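Local atomic coordinates of flagellar hook-associated protein (Burkholderia pseudomallei, PDB entry 4UT1), a protein that probably serves as a structural component of the bacterial flagellum, at the junction between hook and filament. Residues V251-E259 / A343-T351. Sequence-based numbering, arbitrary orientation.
With EDO (1,2-ethanediol), chain L.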
ATOM      1  N   VAL A 251       9.234 -21.604  12.449  1.00 13.78           N
ATOM      2  CA  VAL A 251       8.080 -21.289  13.267  1.00 14.40           C
ATOM      3  C   VAL A 251       7.493 -19.979  12.729  1.00 13.48           C
ATOM      4  O   VAL A 251       8.157 -19.263  11.977  1.00 12.91           O
ATOM      5  CB  VAL A 251       8.450 -21.135  14.756  1.00 14.77           C
ATOM      6  CG1 VAL A 251       9.085 -22.416  15.277  1.00 16.49           C
ATOM      7  CG2 VAL A 251       9.401 -19.977  14.930  1.00 17.31           C
ATOM      8  N   ALA A 252       6.257 -19.683  13.100  1.00 14.15           N
ATOM      9  CA  ALA A 252       5.645 -18.409  12.705  1.00 17.56           C
ATOM     10  C   ALA A 252       6.533 -17.277  13.201  1.00 16.80           C
ATOM     11  O   ALA A 252       6.997 -17.301  14.353  1.00 15.79           O
ATOM     12  CB  ALA A 252       4.238 -18.289  13.264  1.00 17.59           C
ATOM     13  N   SER A 253       6.819 -16.310  12.337  1.00 18.12           N
ATOM     14  CA  SER A 253       7.684 -15.204  12.744  1.00 16.94           C
ATOM     15  C   SER A 253       6.982 -14.358  13.802  1.00 16.66           C
ATOM     16  O   SER A 253       5.762 -14.198  13.782  1.00 20.21           O
ATOM     17  CB  SER A 253       8.091 -14.349  11.544  1.00 20.10           C
ATOM     18  OG  SER A 253       7.130 -13.349  11.296  1.00 23.57           O
ATOM     19  N   PRO A 254       7.756 -13.828  14.755  1.00 19.45           N
ATOM     20  CA  PRO A 254       7.178 -13.071  15.870  1.00 19.19           C
ATOM     21  C   PRO A 254       6.566 -11.741  15.412  1.00 18.56           C
ATOM     22  O   PRO A 254       5.767 -11.163  16.143  1.00 20.59           O
ATOM     23  CB  PRO A 254       8.372 -12.840  16.811  1.00 20.22           C
ATOM     24  CG  PRO A 254       9.593 -12.986  15.957  1.00 22.16           C
ATOM     25  CD  PRO A 254       9.223 -13.915  14.807  1.00 18.44           C
ATOM     26  N   SER A 255       6.915 -11.281  14.214  1.00 18.04           N
ATOM     27  CA  SER A 255       6.390  -9.998  13.731  1.00 13.77           C
ATOM     28  C   SER A 255       5.296 -10.150  12.669  1.00 16.26           C
ATOM     29  O   SER A 255       4.582  -9.193  12.347  1.00 15.53           O
ATOM     30  CB  SER A 255       7.533  -9.133  13.192  1.00 16.10           C
ATOM     31  OG  SER A 255       8.119  -9.691  12.034  1.00 20.19           O
ATOM     32  N   ASP A 256       5.149 -11.351  12.134  1.00 13.88           N
ATOM     33  CA  ASP A 256       4.166 -11.586  11.078  1.00 13.57           C
ATOM     34  C   ASP A 256       3.867 -13.076  10.999  1.00 15.80           C
ATOM     35  O   ASP A 256       4.648 -13.835  10.432  1.00 16.89           O
ATOM     36  CB  ASP A 256       4.688 -11.065   9.739  1.00 15.04           C
ATOM     37  CG  ASP A 256       3.703 -11.287   8.580  1.00 16.30           C
ATOM     38  OD1 ASP A 256       2.624 -11.903   8.767  1.00 14.92           O
ATOM     39  OD2 ASP A 256       4.024 -10.828   7.465  1.00 16.10           O
ATOM     40  N   PRO A 257       2.724 -13.494  11.563  1.00 15.44           N
ATOM     41  CA  PRO A 257       2.402 -14.917  11.699  1.00 17.51           C
ATOM     42  C   PRO A 257       2.074 -15.573  10.369  1.00 16.65           C
ATOM     43  O   PRO A 257       1.998 -16.797  10.311  1.00 18.75           O
ATOM     44  CB  PRO A 257       1.173 -14.910  12.616  1.00 15.80           C
ATOM     45  CG  PRO A 257       0.539 -13.611  12.364  1.00 16.16           C
ATOM     46  CD  PRO A 257       1.655 -12.637  12.100  1.00 19.14           C
ATOM     47  N   SER A 258       1.869 -14.779   9.320  1.00 13.67           N
ATOM     48  CA  SER A 258       1.663 -15.342   7.987  1.00 14.03           C
ATOM     49  C   SER A 258       2.992 -15.781   7.356  1.00 15.31           C
ATOM     50  O   SER A 258       3.014 -16.457   6.324  1.00 13.46           O
ATOM     51  CB  SER A 258       0.947 -14.322   7.077  1.00 13.39           C
ATOM     52  OG  SER A 258       1.839 -13.332   6.598  1.00 12.87           O
ATOM     53  N   GLU A 259       4.100 -15.400   7.984  1.00 12.08           N
ATOM     54  CA  GLU A 259       5.416 -15.713   7.453  1.00 12.24           C
ATOM     55  C   GLU A 259       6.238 -16.511   8.453  1.00 12.45           C
ATOM     56  O   GLU A 259       6.340 -16.142   9.623  1.00 12.32           O
ATOM     57  CB  GLU A 259       6.161 -14.442   7.069  1.00 12.87           C
ATOM     58  CG  GLU A 259       5.410 -13.648   5.989  1.00 14.78           C
ATOM     59  CD  GLU A 259       6.193 -12.481   5.432  1.00 14.31           C
ATOM     60  OE1 GLU A 259       7.169 -12.024   6.079  1.00 15.31           O
ATOM     61  OE2 GLU A 259       5.820 -12.019   4.325  1.00 13.75           O
ATOM     62  N   ALA A 343      -3.605  -4.094   8.672  1.00 17.77           N
ATOM     63  CA  ALA A 343      -3.326  -5.225   9.530  1.00 17.14           C
ATOM     64  C   ALA A 343      -2.304  -4.797  10.562  1.00 14.96           C
ATOM     65  O   ALA A 343      -1.310  -4.145  10.219  1.00 16.38           O
ATOM     66  CB  ALA A 343      -2.817  -6.417   8.718  1.00 19.94           C
ATOM     67  N   VAL A 344      -2.549  -5.165  11.817  1.00 15.46           N
ATOM     68  CA  VAL A 344      -1.622  -4.859  12.901  1.00 13.95           C
ATOM     69  C   VAL A 344      -1.372  -6.110  13.751  1.00 14.86           C
ATOM     70  O   VAL A 344      -2.310  -6.773  14.195  1.00 17.01           O
ATOM     71  CB  VAL A 344      -2.136  -3.723  13.801  1.00 20.07           C
ATOM     72  CG1 VAL A 344      -1.094  -3.381  14.867  1.00 17.06           C
ATOM     73  CG2 VAL A 344      -2.488  -2.495  12.968  1.00 15.00           C
ATOM     74  N   TYR A 345      -0.102  -6.442  13.931  1.00 12.62           N
ATOM     75  CA  TYR A 345       0.296  -7.537  14.819  1.00 12.60           C
ATOM     76  C   TYR A 345       1.137  -7.019  15.971  1.00 15.70           C
ATOM     77  O   TYR A 345       2.131  -6.341  15.741  1.00 14.42           O
ATOM     78  CB  TYR A 345       1.116  -8.596  14.077  1.00 16.26           C
ATOM     79  CG  TYR A 345       0.424  -9.229  12.903  1.00 17.51           C
ATOM     80  CD1 TYR A 345      -0.621 -10.110  13.094  1.00 19.60           C
ATOM     81  CD2 TYR A 345       0.822  -8.942  11.603  1.00 15.81           C
ATOM     82  CE1 TYR A 345      -1.261 -10.691  12.024  1.00 20.18           C
ATOM     83  CE2 TYR A 345       0.195  -9.519  10.530  1.00 18.47           C
ATOM     84  CZ  TYR A 345      -0.847 -10.396  10.748  1.00 19.26           C
ATOM     85  OH  TYR A 345      -1.484 -10.984   9.691  1.00 20.68           O
ATOM     86  N   ALA A 346       0.765  -7.364  17.201  1.00 15.41           N
ATOM     87  CA  ALA A 346       1.665  -7.138  18.326  1.00 15.94           C
ATOM     88  C   ALA A 346       2.798  -8.165  18.228  1.00 18.39           C
ATOM     89  O   ALA A 346       2.548  -9.356  18.050  1.00 20.88           O
ATOM     90  CB  ALA A 346       0.927  -7.251  19.644  1.00 18.77           C
ATOM     91  N   ASN A 347       4.039  -7.694  18.255  1.00 16.06           N
ATOM     92  CA  ASN A 347       5.183  -8.584  18.129  1.00 16.19           C
ATOM     93  C   ASN A 347       5.149  -9.598  19.265  1.00 18.74           C
ATOM     94  O   ASN A 347       4.768  -9.264  20.383  1.00 20.96           O
ATOM     95  CB  ASN A 347       6.494  -7.785  18.127  1.00 18.20           C
ATOM     96  CG  ASN A 347       7.714  -8.646  17.827  1.00 20.09           C
ATOM     97  OD1 ASN A 347       8.111  -9.480  18.637  1.00 18.34           O
ATOM     98  ND2 ASN A 347       8.330  -8.421  16.671  1.00 18.63           N
ATOM     99  N   GLN A 348       5.519 -10.839  18.971  1.00 19.93           N
ATOM    100  CA  GLN A 348       5.415 -11.899  19.968  1.00 19.54           C
ATOM    101  C   GLN A 348       6.385 -11.679  21.133  1.00 21.57           C
ATOM    102  O   GLN A 348       6.226 -12.268  22.197  1.00 20.52           O
ATOM    103  CB  GLN A 348       5.665 -13.264  19.328  1.00 25.31           C
ATOM    104  CG  GLN A 348       4.514 -13.759  18.453  1.00 32.86           C
ATOM    105  CD  GLN A 348       3.234 -14.004  19.244  1.00 40.19           C
ATOM    106  OE1 GLN A 348       2.653 -13.077  19.819  1.00 36.47           O
ATOM    107  NE2 GLN A 348       2.792 -15.260  19.279  1.00 42.80           N
ATOM    108  N   ASN A 349       7.394 -10.842  20.922  1.00 21.05           N
ATOM    109  CA  ASN A 349       8.360 -10.532  21.972  1.00 20.53           C
ATOM    110  C   ASN A 349       7.839  -9.493  22.969  1.00 23.05           C
ATOM    111  O   ASN A 349       8.470  -9.259  23.993  1.00 21.62           O
ATOM    112  CB  ASN A 349       9.682 -10.038  21.366  1.00 18.62           C
ATOM    113  CG  ASN A 349      10.447 -11.135  20.630  1.00 24.38           C
ATOM    114  OD1 ASN A 349      11.104 -11.983  21.245  1.00 21.15           O
ATOM    115  ND2 ASN A 349      10.391 -11.098  19.308  1.00 21.05           N
ATOM    116  N   ASN A 350       6.693  -8.876  22.674  1.00 21.83           N
ATOM    117  CA  ASN A 350       6.141  -7.831  23.554  1.00 22.53           C
ATOM    118  C   ASN A 350       5.930  -8.297  24.991  1.00 20.83           C
ATOM    119  O   ASN A 350       5.576  -9.450  25.233  1.00 20.45           O
ATOM    120  CB  ASN A 350       4.816  -7.302  23.003  1.00 18.47           C
ATOM    121  CG  ASN A 350       5.013  -6.340  21.866  1.00 16.34           C
ATOM    122  OD1 ASN A 350       6.116  -6.219  21.342  1.00 18.07           O
ATOM    123  ND2 ASN A 350       3.950  -5.649  21.472  1.00 18.02           N
ATOM    124  N   THR A 351       6.172  -7.393  25.935  1.00 21.50           N
ATOM    125  CA  THR A 351       5.963  -7.677  27.353  1.00 27.25           C
ATOM    126  C   THR A 351       4.788  -6.852  27.893  1.00 27.35           C
ATOM    127  O   THR A 351       4.120  -7.253  28.844  1.00 25.74           O
ATOM    128  CB  THR A 351       7.246  -7.404  28.186  1.00 21.83           C
ATOM    129  OG1 THR A 351       7.572  -6.011  28.132  1.00 21.86           O
ATOM    130  CG2 THR A 351       8.422  -8.214  27.634  1.00 19.67           C
TER
HETATM  131  C1  EDO L1638      -4.089  -8.305  12.096  1.00 20.96           C
HETATM  132  O1  EDO L1638      -4.893  -7.116  11.983  1.00 19.52           O
HETATM  133  C2  EDO L1638      -4.916  -9.570  11.887  1.00 25.55           C
HETATM  134  O2  EDO L1638      -5.806  -9.810  12.985  1.00 20.57           O
HETATM  135  O   HOH W   1      -0.118 -10.444   7.425  1.00 23.40           O
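With CG set beside the backbone N and anti to the carbonyl carbon (chi1 -58°), the Y345 side chain leaves its edge strand and turns its ring so that P257 lies over one face. Two β-turn loops meet here: the hairpin loop joining strands 244-252 and 260-265, and the turn that follows strand 343-346 of a separate antiparallel sheet, so the contact joins two β-sheet regions of FlgK at the surface. P257 CD stands 3.4 Å from the centroid of the Y345 ring, only 7° off its normal, a face-on CH-pi contact. Proline suits this place, since its rigid ring presents polarised C-H groups to an aromatic face and its phi fits the type I turn D256-E259. The D256 side chain adds an Asx turn to this backbone turn: D256 OD1 accepts from S258 N at 3.0 Å and from S258 OG, both on the same face of the carboxylate, while OD2 forms a salt bridge with R428. A water bound to Y345 OH, in the plane of the ring, also reaches D256 OD1, though weakly. Farther along, a backbone bond joins the loops: Q348 N donates to P254 O at 2.9 Å, tilted 25° from the carbonyl plane, and N347 CA approaches the same oxygen in a CA-H...O contact. The P254 side chain adds packing of its own, laying CB against Q348 CB and N349 ND2. Asparagine suits position 347 because its short amide makes an Asx turn: with CG anti to the backbone N, N347 OD1 accepts in its carbonyl plane from N349 N at 2.8 Å and N349 ND2 at 2.9 Å.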